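Local coordinates for glycosyl hydrolase 25 (Streptococcus pneumoniae, PDB 4FF5), which probably hydrolyses glycosidic bonds of bacterial cell-wall peptidoglycan, as other family 25 glycosyl hydrolases do, and is a virulence factor taking part in host-cell invasion, at residues Glu65-Leu71 with Ile237-His242; Val80-Ser84 with Val138-Ala143; Ile108-Gln112 with Pro145-Ser149. The contacts are given in a common frame with arbitrary orientation. Residue numbers count along the deposited sequence, not the author numbering.

Interaction 1: residues Glu65-Leu71 with Ile237-His242; sequences EINYDAL and IAGFDH
This contact joins the start of a TIM-barrel helix to a type II beta turn, Ile237 to Phe240, in the loop before the last barrel strand. Phe240 N donates to Ile237 O at 3.2 Å to close the turn. CA pairs Ile66-Phe240 (5.2 Å) and Leu71-Gly239 (4.7 Å) set the register. Glu65 (chi1 m, chi2 t) places OE1 3.0 Å from His242 NE2. Glu65 O meets the edge of the Phe240 ring, 3.6 Å from CD1. Ile66 (m, t) packs CG1 3.7 Å from CD1 of Phe240, which is chi1 t. Asn67 N donates to Gly239 O at 2.8 Å. Asn67 is also the N-cap: with chi1 t, its OD1 accepts from Ala70 N at 3.3 Å. Ala70 CB lies 3.7 Å from Gly239 CA. At phi/psi 114/-7 a CB on Gly239 would jam against the carbonyl O of Ala238, and it would also clash with Leu71 N, so the position calls for glycine. Leu71 (t, p) sets CD1 4.1 Å from both Ile237 CG2 and Phe240 CB. One water links the backbones, donating to Glu65 O at 2.6 Å and accepting from Asp241 N at 2.9 Å.

Interaction 2: residues Val80-Ser84 with Val138-Ala143; sequences VRVHS and VFYNAA
Val82, His83 and Phe139 bury most of the surface in this strand-to-helix contact. In this TIM barrel, strand 77-84 packs against helix 129-143, which follows the neighbouring parallel strand 118-123. The axes of strand 80-84 and helix 138-143 approach to 7.8 Å, with an angle of 141° between N-to-C directions. The nearest CA pair is His83-Phe139 at 5.7 Å. No hydrogen bond crosses the interface.

Val82 points toward the helix with chi1 t. Its CB sits at the edge of the Phe139 ring, 3.8 Å from CD1. Its CG1 is 3.7 Å from Ala142 CB, and its CG2 is 4.1 Å from Ala143 CB. Val82 has phi/psi -110/-36, a break from extended geometry. The next residue, His83, thus also points toward the helix. His83 (chi1 t, chi2 -99°) brings CD2 to 3.4 Å from Val138 CG1. Its CB is 4.2 Å from Phe139 CB. Phe139 (chi1 t, chi2 46°) leaves the helix sideways. The small Ala142 and Ala143 let Val82 come close to the helix. Within the helix, Ala142 N donates to Val138 O at 3.1 Å and Ala143 N to Phe139 O at 3.0 Å.

Val82 also touches Val120 of strand 118-123 and Tyr104 of helix 104-112. Phe139 reaches Ala122 of strand 118-123 and Phe170 and Leu174 of helix 163-177.

Interaction 3: residues Ile108-Gln112 with Pro145-Ser149; sequences ITELQ and PYSPS
This is a surface contact between the last turn of helix 104-112 and the loop that follows helix 129-143. Tyr146 is its centre and points toward the helix with chi1 m and chi2 -83°. The closest CA pair is Ile108-Tyr146, at 7.4 Å. Ile108 (m, t) sets CG2 3.6 Å from Tyr146 CB. Thr109 (chi1 p) puts CG2 3.5 Å from Tyr146 CE1; its OG1 bonds back to Lys105 O in its own helix. Within the helix, Gln112 N donates to Ile108 O at 2.9 Å. Ile108, Thr109 and Gln112 therefore line one side of the helix. In the TIM barrel, this helix and the loop before strand 151-155 belong to successive beta-alpha units, and the contact joins them on the outside of the barrel. Residues 145-146 end a 3-10 segment, and the chain leaves it at Ser147, in the left-handed region (phi/psi 51/56). Gln112 (m, t) extends toward the loop. Its NE2 donates to Tyr146 O at 2.9 Å, nearly straight at 173°. A water donates to Gln112 OE1 at 2.6 Å and to Tyr146 O at 3.2 Å. Gln112 OE1 lies near the plane of the Tyr146 ring, 4.2 Å from Tyr146 CB.

From the N terminus, the chain passes 65-71, then strand segment 80-84, then helix segment 108-112. Segment 138-143 returns to 80-84 and closes interaction 2. Then 145-149 returns to 108-112 and closes interaction 3. These loops cross. Interaction 1 closes last, when 237-242 meets 65-71, and its loop encloses both others. It ties helix 68-73 to the loop before the final strand. Interaction 2 ties strand 77-84 to helix 129-143, and interaction 3 ties helix 104-112 to the loop before strand 151-155. Interactions 1 and 3 touch where Tyr68 packs on Glu110 and Leu111. Interactions 2 and 3 touch through Val80 and Val82 on Ile108 and where Ala143 meets Pro148. Interactions 1 and 2 do not touch.

Interaction 1: residues Glu65-Leu71 with Ile237-His242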
ATOM      1  N   GLU A  65       2.550  -9.657  17.623  1.00 28.86           N
ATOM      2  CA  GLU A  65       3.171  -8.535  18.327  1.00 27.98           C
ATOM      3  C   GLU A  65       2.330  -7.266  18.229  1.00 27.13           C
ATOM      4  O   GLU A  65       2.659  -6.242  18.842  1.00 26.47           O
ATOM      5  CB  GLU A  65       4.604  -8.318  17.855  1.00 29.26           C
ATOM      6  CG  GLU A  65       5.599  -9.303  18.441  1.00 31.89           C
ATOM      7  CD  GLU A  65       6.886  -9.383  17.652  1.00 33.31           C
ATOM      8  OE1 GLU A  65       7.252  -8.396  16.989  1.00 34.77           O
ATOM      9  OE2 GLU A  65       7.540 -10.446  17.683  1.00 35.19           O
ATOM     10  N   ILE A  66       1.208  -7.357  17.516  1.00 25.77           N
ATOM     11  CA  ILE A  66       0.287  -6.219  17.366  1.00 24.76           C
ATOM     12  C   ILE A  66      -0.956  -6.319  18.255  1.00 24.85           C
ATOM     13  O   ILE A  66      -1.735  -7.273  18.144  1.00 24.33           O
ATOM     14  CB  ILE A  66      -0.180  -6.029  15.903  1.00 23.98           C
ATOM     15  CG1 ILE A  66       1.028  -5.807  14.981  1.00 23.44           C
ATOM     16  CG2 ILE A  66      -1.164  -4.863  15.813  1.00 24.17           C
ATOM     17  CD1 ILE A  66       0.707  -6.018  13.512  1.00 22.62           C
ATOM     18  N   ASN A  67      -1.133  -5.311  19.118  1.00 25.26           N
ATOM     19  CA  ASN A  67      -2.372  -5.130  19.842  1.00 25.98           C
ATOM     20  C   ASN A  67      -3.362  -4.440  18.903  1.00 25.29           C
ATOM     21  O   ASN A  67      -3.398  -3.212  18.824  1.00 25.56           O
ATOM     22  CB  ASN A  67      -2.130  -4.333  21.146  1.00 27.05           C
ATOM     23  CG  ASN A  67      -3.387  -4.154  21.969  1.00 28.16           C
ATOM     24  OD1 ASN A  67      -4.484  -4.446  21.505  1.00 28.58           O
ATOM     25  ND2 ASN A  67      -3.236  -3.634  23.192  1.00 29.07           N
ATOM     26  N   TYR A  68      -4.160  -5.227  18.181  1.00 24.95           N
ATOM     27  CA  TYR A  68      -5.020  -4.632  17.140  1.00 26.09           C
ATOM     28  C   TYR A  68      -6.065  -3.680  17.714  1.00 27.77           C
ATOM     29  O   TYR A  68      -6.356  -2.653  17.104  1.00 27.32           O
ATOM     30  CB  TYR A  68      -5.675  -5.674  16.245  1.00 24.30           C
ATOM     31  CG  TYR A  68      -4.722  -6.374  15.291  1.00 22.94           C
ATOM     32  CD1 TYR A  68      -4.336  -5.778  14.073  1.00 22.37           C
ATOM     33  CD2 TYR A  68      -4.211  -7.644  15.600  1.00 22.91           C
ATOM     34  CE1 TYR A  68      -3.473  -6.436  13.192  1.00 20.88           C
ATOM     35  CE2 TYR A  68      -3.353  -8.306  14.731  1.00 21.75           C
ATOM     36  CZ  TYR A  68      -2.977  -7.694  13.530  1.00 20.79           C
ATOM     37  OH  TYR A  68      -2.125  -8.378  12.690  1.00 19.15           O
ATOM     38  N   ASP A  69      -6.607  -4.014  18.894  1.00 29.25           N
ATOM     39  CA  ASP A  69      -7.503  -3.096  19.621  1.00 31.08           C
ATOM     40  C   ASP A  69      -6.890  -1.709  19.763  1.00 30.21           C
ATOM     41  O   ASP A  69      -7.528  -0.708  19.429  1.00 32.72           O
ATOM     42  CB  ASP A  69      -7.866  -3.654  21.018  1.00 33.70           C
ATOM     43  CG  ASP A  69      -8.781  -4.863  20.950  1.00 36.48           C
ATOM     44  OD1 ASP A  69      -9.427  -5.077  19.908  1.00 37.55           O
ATOM     45  OD2 ASP A  69      -8.879  -5.606  21.954  1.00 40.48           O
ATOM     46  N   ALA A  70      -5.655  -1.645  20.249  1.00 29.08           N
ATOM     47  CA  ALA A  70      -4.975  -0.365  20.443  1.00 29.52           C
ATOM     48  C   ALA A  70      -4.633   0.296  19.105  1.00 28.68           C
ATOM     49  O   ALA A  70      -4.837   1.507  18.909  1.00 29.23           O
ATOM     50  CB  ALA A  70      -3.719  -0.545  21.288  1.00 28.91           C
ATOM     51  N   LEU A  71      -4.119  -0.500  18.175  1.00 28.80           N
ATOM     52  CA  LEU A  71      -3.639   0.054  16.907  1.00 26.71           C
ATOM     53  C   LEU A  71      -4.764   0.692  16.096  1.00 27.31           C
ATOM     54  O   LEU A  71      -4.587   1.781  15.542  1.00 26.81           O
ATOM     55  CB  LEU A  71      -2.873  -1.014  16.110  1.00 27.10           C
ATOM     56  CG  LEU A  71      -1.937  -0.538  14.977  1.00 26.24           C
ATOM     57  CD1 LEU A  71      -0.562  -0.128  15.489  1.00 27.55           C
ATOM     58  CD2 LEU A  71      -1.784  -1.610  13.918  1.00 25.58           C
ATOM     59  N   ILE A 237       3.766   3.777  16.707  1.00 31.68           N
ATOM     60  CA  ILE A 237       2.357   3.985  17.051  1.00 30.35           C
ATOM     61  C   ILE A 237       1.969   3.049  18.201  1.00 30.96           C
ATOM     62  O   ILE A 237       2.371   1.880  18.232  1.00 29.33           O
ATOM     63  CB  ILE A 237       1.415   3.742  15.852  1.00 30.55           C
ATOM     64  CG1 ILE A 237       1.718   4.726  14.714  1.00 30.66           C
ATOM     65  CG2 ILE A 237      -0.048   3.869  16.262  1.00 31.21           C
ATOM     66  CD1 ILE A 237       0.728   4.690  13.575  1.00 29.25           C
ATOM     67  N   ALA A 238       1.196   3.579  19.146  1.00 30.93           N
ATOM     68  CA  ALA A 238       0.731   2.795  20.293  1.00 30.58           C
ATOM     69  C   ALA A 238      -0.028   1.542  19.845  1.00 29.11           C
ATOM     70  O   ALA A 238      -0.951   1.625  19.039  1.00 29.14           O
ATOM     71  CB  ALA A 238      -0.134   3.664  21.203  1.00 31.72           C
ATOM     72  N   GLY A 239       0.356   0.388  20.390  1.00 29.58           N
ATOM     73  CA  GLY A 239      -0.234  -0.890  19.996  1.00 28.66           C
ATOM     74  C   GLY A 239       0.766  -1.792  19.296  1.00 28.40           C
ATOM     75  O   GLY A 239       0.468  -2.959  19.024  1.00 27.47           O
ATOM     76  N   PHE A 240       1.952  -1.247  19.008  1.00 28.24           N
ATOM     77  CA  PHE A 240       3.043  -1.980  18.345  1.00 27.83           C
ATOM     78  C   PHE A 240       4.380  -1.367  18.744  1.00 28.44           C
ATOM     79  O   PHE A 240       4.555  -0.152  18.677  1.00 29.24           O
ATOM     80  CB  PHE A 240       2.850  -1.980  16.803  1.00 26.78           C
ATOM     81  CG  PHE A 240       3.870  -2.803  16.036  1.00 25.92           C
ATOM     82  CD1 PHE A 240       4.042  -4.163  16.296  1.00 26.11           C
ATOM     83  CD2 PHE A 240       4.612  -2.231  15.011  1.00 25.19           C
ATOM     84  CE1 PHE A 240       4.979  -4.913  15.598  1.00 25.17           C
ATOM     85  CE2 PHE A 240       5.536  -2.974  14.296  1.00 24.93           C
ATOM     86  CZ  PHE A 240       5.720  -4.325  14.587  1.00 25.37           C
ATOM     87  N   ASP A 241       5.320  -2.211  19.155  1.00 30.00           N
ATOM     88  CA  ASP A 241       6.593  -1.746  19.713  1.00 32.18           C
ATOM     89  C   ASP A 241       7.668  -1.384  18.680  1.00 31.52           C
ATOM     90  O   ASP A 241       8.610  -0.653  18.996  1.00 32.04           O
ATOM     91  CB  ASP A 241       7.165  -2.796  20.669  1.00 34.73           C
ATOM     92  CG  ASP A 241       6.344  -2.962  21.944  1.00 36.86           C
ATOM     93  OD1 ASP A 241       5.470  -2.124  22.259  1.00 38.86           O
ATOM     94  OD2 ASP A 241       6.586  -3.956  22.651  1.00 38.03           O
ATOM     95  N   HIS A 242       7.542  -1.896  17.458  1.00 29.16           N
ATOM     96  CA  HIS A 242       8.613  -1.768  16.470  1.00 27.12           C
ATOM     97  C   HIS A 242       8.298  -0.748  15.415  1.00 25.30           C
ATOM     98  O   HIS A 242       7.205  -0.179  15.408  1.00 24.59           O
ATOM     99  CB  HIS A 242       8.911  -3.126  15.846  1.00 27.98           C
ATOM    100  CG  HIS A 242       8.951  -4.242  16.855  1.00 29.59           C
ATOM    101  ND1 HIS A 242       9.882  -4.297  17.828  1.00 30.93           N
ATOM    102  CD2 HIS A 242       8.102  -5.332  17.054  1.00 30.08           C
ATOM    103  CE1 HIS A 242       9.656  -5.376  18.606  1.00 31.11           C
ATOM    104  NE2 HIS A 242       8.566  -6.013  18.128  1.00 31.50           N
TER
HETATM  105  O   HOH W   1       4.764  -5.005  19.724  1.00 30.41           O
HETATM  106  O   HOH W   2       1.813  -4.650  21.449  1.00 33.83           O

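Interaction 2: residues Val80-Ser84 with Val138-Ala143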
ATOM      1  N   VAL A  80      -2.018  -3.131   3.344  1.00 12.24           N
ATOM      2  CA  VAL A  80      -1.424  -4.422   3.770  1.00 12.46           C
ATOM      3  C   VAL A  80      -0.741  -5.145   2.588  1.00 12.51           C
ATOM      4  O   VAL A  80      -1.323  -5.250   1.505  1.00 13.13           O
ATOM      5  CB  VAL A  80      -2.521  -5.334   4.403  1.00 12.56           C
ATOM      6  CG1 VAL A  80      -1.992  -6.747   4.691  1.00 12.44           C
ATOM      7  CG2 VAL A  80      -3.035  -4.717   5.704  1.00 12.83           C
ATOM      8  N   ARG A  81       0.468  -5.654   2.789  1.00 12.60           N
ATOM      9  CA  ARG A  81       1.168  -6.363   1.719  1.00 12.94           C
ATOM     10  C   ARG A  81       0.584  -7.753   1.530  1.00 13.02           C
ATOM     11  O   ARG A  81       0.444  -8.491   2.501  1.00 13.18           O
ATOM     12  CB  ARG A  81       2.648  -6.513   2.018  1.00 12.98           C
ATOM     13  CG  ARG A  81       3.419  -6.961   0.786  1.00 13.35           C
ATOM     14  CD  ARG A  81       4.900  -7.128   1.076  1.00 13.92           C
ATOM     15  NE  ARG A  81       5.195  -8.341   1.852  1.00 14.80           N
ATOM     16  CZ  ARG A  81       6.422  -8.812   2.072  1.00 15.46           C
ATOM     17  NH1 ARG A  81       7.473  -8.193   1.552  1.00 15.67           N
ATOM     18  NH2 ARG A  81       6.608  -9.913   2.807  1.00 15.61           N
ATOM     19  N   VAL A  82       0.245  -8.094   0.290  1.00 13.34           N
ATOM     20  CA  VAL A  82      -0.291  -9.434  -0.038  1.00 14.14           C
ATOM     21  C   VAL A  82       0.725 -10.263  -0.851  1.00 15.32           C
ATOM     22  O   VAL A  82       0.854 -11.489  -0.686  1.00 14.81           O
ATOM     23  CB  VAL A  82      -1.672  -9.293  -0.738  1.00 13.96           C
ATOM     24  CG1 VAL A  82      -2.236 -10.634  -1.223  1.00 14.00           C
ATOM     25  CG2 VAL A  82      -2.658  -8.656   0.234  1.00 13.98           C
ATOM     26  N   HIS A  83       1.473  -9.586  -1.723  1.00 16.62           N
ATOM     27  CA  HIS A  83       2.426 -10.279  -2.569  1.00 18.95           C
ATOM     28  C   HIS A  83       3.749  -9.562  -2.621  1.00 19.97           C
ATOM     29  O   HIS A  83       3.799  -8.332  -2.708  1.00 18.70           O
ATOM     30  CB  HIS A  83       1.828 -10.395  -3.969  1.00 20.65           C
ATOM     31  CG  HIS A  83       2.506 -11.408  -4.857  1.00 22.82           C
ATOM     32  ND1 HIS A  83       3.414 -11.067  -5.777  1.00 23.36           N
ATOM     33  CD2 HIS A  83       2.373 -12.792  -4.936  1.00 24.52           C
ATOM     34  CE1 HIS A  83       3.839 -12.159  -6.427  1.00 24.08           C
ATOM     35  NE2 HIS A  83       3.211 -13.218  -5.906  1.00 26.47           N
ATOM     36  N   SER A  84       4.838 -10.315  -2.562  1.00 22.07           N
ATOM     37  CA  SER A  84       6.079  -9.812  -3.160  1.00 25.46           C
ATOM     38  C   SER A  84       6.563 -10.632  -4.348  1.00 27.25           C
ATOM     39  O   SER A  84       6.625 -11.875  -4.300  1.00 31.17           O
ATOM     40  CB  SER A  84       7.194  -9.701  -2.145  1.00 25.70           C
ATOM     41  OG  SER A  84       8.388  -9.456  -2.874  1.00 24.63           O
ATOM     42  N   VAL A 138      -2.011 -13.823  -8.953  1.00 19.82           N
ATOM     43  CA  VAL A 138      -1.787 -14.335  -7.595  1.00 19.58           C
ATOM     44  C   VAL A 138      -2.227 -13.320  -6.528  1.00 19.27           C
ATOM     45  O   VAL A 138      -2.818 -13.687  -5.482  1.00 19.74           O
ATOM     46  CB  VAL A 138      -0.294 -14.720  -7.395  1.00 19.75           C
ATOM     47  CG1 VAL A 138       0.014 -15.079  -5.942  1.00 19.33           C
ATOM     48  CG2 VAL A 138       0.094 -15.873  -8.317  1.00 20.58           C
ATOM     49  N   PHE A 139      -1.927 -12.051  -6.804  1.00 18.38           N
ATOM     50  CA  PHE A 139      -2.184 -10.913  -5.900  1.00 18.06           C
ATOM     51  C   PHE A 139      -3.673 -10.659  -5.850  1.00 18.30           C
ATOM     52  O   PHE A 139      -4.255 -10.597  -4.780  1.00 18.07           O
ATOM     53  CB  PHE A 139      -1.436  -9.700  -6.454  1.00 17.27           C
ATOM     54  CG  PHE A 139      -1.752  -8.380  -5.796  1.00 16.57           C
ATOM     55  CD1 PHE A 139      -1.814  -8.243  -4.397  1.00 16.40           C
ATOM     56  CD2 PHE A 139      -1.859  -7.226  -6.585  1.00 16.39           C
ATOM     57  CE1 PHE A 139      -2.059  -6.998  -3.811  1.00 15.79           C
ATOM     58  CE2 PHE A 139      -2.086  -5.983  -5.994  1.00 15.73           C
ATOM     59  CZ  PHE A 139      -2.173  -5.866  -4.608  1.00 15.75           C
ATOM     60  N   TYR A 140      -4.296 -10.539  -7.024  1.00 18.89           N
ATOM     61  CA  TYR A 140      -5.730 -10.322  -7.076  1.00 19.25           C
ATOM     62  C   TYR A 140      -6.522 -11.445  -6.398  1.00 19.72           C
ATOM     63  O   TYR A 140      -7.442 -11.168  -5.636  1.00 20.27           O
ATOM     64  CB  TYR A 140      -6.218 -10.105  -8.502  1.00 20.43           C
ATOM     65  CG  TYR A 140      -7.648  -9.644  -8.564  1.00 21.49           C
ATOM     66  CD1 TYR A 140      -8.685 -10.561  -8.784  1.00 22.46           C
ATOM     67  CD2 TYR A 140      -7.975  -8.309  -8.350  1.00 21.57           C
ATOM     68  CE1 TYR A 140     -10.004 -10.147  -8.827  1.00 23.38           C
ATOM     69  CE2 TYR A 140      -9.293  -7.885  -8.386  1.00 22.86           C
ATOM     70  CZ  TYR A 140     -10.295  -8.806  -8.632  1.00 23.22           C
ATOM     71  OH  TYR A 140     -11.589  -8.386  -8.668  1.00 24.58           O
ATOM     72  N   ASN A 141      -6.175 -12.693  -6.694  1.00 19.95           N
ATOM     73  CA  ASN A 141      -6.918 -13.835  -6.153  1.00 20.78           C
ATOM     74  C   ASN A 141      -6.765 -13.974  -4.654  1.00 20.13           C
ATOM     75  O   ASN A 141      -7.689 -14.419  -3.978  1.00 21.47           O
ATOM     76  CB  ASN A 141      -6.555 -15.131  -6.877  1.00 21.29           C
ATOM     77  CG  ASN A 141      -6.989 -15.127  -8.335  1.00 23.26           C
ATOM     78  OD1 ASN A 141      -7.820 -14.306  -8.749  1.00 24.54           O
ATOM     79  ND2 ASN A 141      -6.413 -16.030  -9.136  1.00 23.51           N
ATOM     80  N   ALA A 142      -5.623 -13.551  -4.118  1.00 18.92           N
ATOM     81  CA  ALA A 142      -5.430 -13.619  -2.677  1.00 18.39           C
ATOM     82  C   ALA A 142      -6.142 -12.478  -1.924  1.00 17.98           C
ATOM     83  O   ALA A 142      -6.667 -12.665  -0.839  1.00 17.34           O
ATOM     84  CB  ALA A 142      -3.945 -13.664  -2.341  1.00 17.99           C
ATOM     85  N   ALA A 143      -6.198 -11.300  -2.538  1.00 17.40           N
ATOM     86  CA  ALA A 143      -6.678 -10.122  -1.851  1.00 17.40           C
ATOM     87  C   ALA A 143      -8.166  -9.859  -2.065  1.00 18.03           C
ATOM     88  O   ALA A 143      -8.827  -9.357  -1.159  1.00 18.38           O
ATOM     89  CB  ALA A 143      -5.878  -8.897  -2.301  1.00 16.76           C
TER

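Interaction 3: residues Ile108-Gln112 with Pro145-Ser149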
ATOM      1  N   ILE A 108      -5.384  -8.033   7.542  1.00 18.14           N
ATOM      2  CA  ILE A 108      -6.623  -7.578   6.922  1.00 18.38           C
ATOM      3  C   ILE A 108      -7.834  -7.867   7.813  1.00 19.80           C
ATOM      4  O   ILE A 108      -8.601  -6.957   8.122  1.00 20.04           O
ATOM      5  CB  ILE A 108      -6.843  -8.172   5.516  1.00 18.31           C
ATOM      6  CG1 ILE A 108      -5.740  -7.692   4.558  1.00 17.45           C
ATOM      7  CG2 ILE A 108      -8.201  -7.768   4.971  1.00 18.78           C
ATOM      8  CD1 ILE A 108      -5.716  -8.397   3.207  1.00 17.30           C
ATOM      9  N   THR A 109      -8.008  -9.123   8.201  1.00 20.35           N
ATOM     10  CA  THR A 109      -9.184  -9.491   9.024  1.00 22.01           C
ATOM     11  C   THR A 109      -9.237  -8.774  10.372  1.00 21.77           C
ATOM     12  O   THR A 109     -10.318  -8.318  10.780  1.00 22.54           O
ATOM     13  CB  THR A 109      -9.309 -11.011   9.256  1.00 22.55           C
ATOM     14  OG1 THR A 109      -8.149 -11.479   9.930  1.00 24.17           O
ATOM     15  CG2 THR A 109      -9.417 -11.730   7.959  1.00 22.14           C
ATOM     16  N   GLU A 110      -8.105  -8.688  11.072  1.00 21.04           N
ATOM     17  CA  GLU A 110      -8.102  -8.056  12.395  1.00 22.11           C
ATOM     18  C   GLU A 110      -8.439  -6.555  12.345  1.00 21.80           C
ATOM     19  O   GLU A 110      -9.072  -5.997  13.250  1.00 22.10           O
ATOM     20  CB  GLU A 110      -6.787  -8.305  13.138  1.00 22.67           C
ATOM     21  CG  GLU A 110      -6.508  -9.780  13.464  1.00 23.61           C
ATOM     22  CD  GLU A 110      -7.183 -10.311  14.728  1.00 26.40           C
ATOM     23  OE1 GLU A 110      -8.141  -9.716  15.254  1.00 26.77           O
ATOM     24  OE2 GLU A 110      -6.729 -11.368  15.205  1.00 27.86           O
ATOM     25  N   LEU A 111      -8.033  -5.904  11.266  1.00 21.19           N
ATOM     26  CA  LEU A 111      -8.285  -4.491  11.116  1.00 21.09           C
ATOM     27  C   LEU A 111      -9.694  -4.245  10.611  1.00 21.56           C
ATOM     28  O   LEU A 111     -10.384  -3.318  11.078  1.00 22.22           O
ATOM     29  CB  LEU A 111      -7.229  -3.897  10.159  1.00 21.15           C
ATOM     30  CG  LEU A 111      -6.034  -3.059  10.649  1.00 21.97           C
ATOM     31  CD1 LEU A 111      -5.714  -3.032  12.141  1.00 22.16           C
ATOM     32  CD2 LEU A 111      -4.780  -3.306   9.809  1.00 20.80           C
ATOM     33  N   GLN A 112     -10.140  -5.063   9.663  1.00 21.91           N
ATOM     34  CA  GLN A 112     -11.493  -4.897   9.120  1.00 23.31           C
ATOM     35  C   GLN A 112     -12.560  -5.123  10.192  1.00 24.41           C
ATOM     36  O   GLN A 112     -13.571  -4.425  10.216  1.00 24.65           O
ATOM     37  CB  GLN A 112     -11.731  -5.827   7.935  1.00 22.68           C
ATOM     38  CG  GLN A 112     -11.049  -5.329   6.679  1.00 22.74           C
ATOM     39  CD  GLN A 112     -11.393  -6.129   5.453  1.00 23.00           C
ATOM     40  OE1 GLN A 112     -11.708  -7.321   5.530  1.00 24.00           O
ATOM     41  NE2 GLN A 112     -11.331  -5.481   4.306  1.00 22.58           N
ATOM     42  N   PRO A 145     -10.953 -11.515  -2.079  1.00 22.54           N
ATOM     43  CA  PRO A 145     -11.947 -12.015  -1.124  1.00 23.81           C
ATOM     44  C   PRO A 145     -12.208 -11.054   0.028  1.00 24.38           C
ATOM     45  O   PRO A 145     -13.266 -11.125   0.650  1.00 25.74           O
ATOM     46  CB  PRO A 145     -11.311 -13.309  -0.597  1.00 24.02           C
ATOM     47  CG  PRO A 145     -10.433 -13.768  -1.713  1.00 23.77           C
ATOM     48  CD  PRO A 145      -9.874 -12.502  -2.291  1.00 22.72           C
ATOM     49  N   TYR A 146     -11.254 -10.166   0.307  1.00 23.34           N
ATOM     50  CA  TYR A 146     -11.362  -9.234   1.437  1.00 23.54           C
ATOM     51  C   TYR A 146     -11.958  -7.874   1.065  1.00 23.71           C
ATOM     52  O   TYR A 146     -12.114  -7.017   1.923  1.00 23.58           O
ATOM     53  CB  TYR A 146      -9.999  -9.070   2.128  1.00 22.29           C
ATOM     54  CG  TYR A 146      -9.480 -10.367   2.677  1.00 22.77           C
ATOM     55  CD1 TYR A 146      -9.910 -10.829   3.923  1.00 22.93           C
ATOM     56  CD2 TYR A 146      -8.589 -11.164   1.946  1.00 22.13           C
ATOM     57  CE1 TYR A 146      -9.452 -12.029   4.427  1.00 23.34           C
ATOM     58  CE2 TYR A 146      -8.124 -12.373   2.458  1.00 22.65           C
ATOM     59  CZ  TYR A 146      -8.569 -12.793   3.700  1.00 23.17           C
ATOM     60  OH  TYR A 146      -8.132 -13.975   4.236  1.00 24.29           O
ATOM     61  N   SER A 147     -12.313  -7.699  -0.211  1.00 23.79           N
ATOM     62  CA  SER A 147     -12.892  -6.439  -0.707  1.00 24.37           C
ATOM     63  C   SER A 147     -12.035  -5.249  -0.292  1.00 23.19           C
ATOM     64  O   SER A 147     -12.542  -4.312   0.350  1.00 24.56           O
ATOM     65  CB  SER A 147     -14.326  -6.242  -0.188  1.00 26.05           C
ATOM     66  OG  SER A 147     -15.173  -7.265  -0.678  1.00 28.52           O
ATOM     67  N   PRO A 148     -10.732  -5.277  -0.652  1.00 21.86           N
ATOM     68  CA  PRO A 148      -9.875  -4.166  -0.230  1.00 20.50           C
ATOM     69  C   PRO A 148     -10.313  -2.841  -0.867  1.00 20.02           C
ATOM     70  O   PRO A 148     -10.899  -2.831  -1.959  1.00 21.07           O
ATOM     71  CB  PRO A 148      -8.489  -4.594  -0.709  1.00 19.44           C
ATOM     72  CG  PRO A 148      -8.741  -5.509  -1.858  1.00 19.71           C
ATOM     73  CD  PRO A 148     -10.013  -6.230  -1.524  1.00 20.70           C
ATOM     74  N   SER A 149     -10.043  -1.740  -0.176  1.00 19.74           N
ATOM     75  CA  SER A 149     -10.455  -0.419  -0.645  1.00 19.35           C
ATOM     76  C   SER A 149      -9.664   0.078  -1.865  1.00 18.94           C
ATOM     77  O   SER A 149     -10.101   1.004  -2.543  1.00 18.31           O
ATOM     78  CB  SER A 149     -10.354   0.597   0.489  1.00 19.77           C
ATOM     79  OG  SER A 149      -8.987   0.916   0.752  1.00 20.00           O
TER
HETATM   80  O   HOH W   3     -13.832  -8.312   4.296  1.00 37.18           O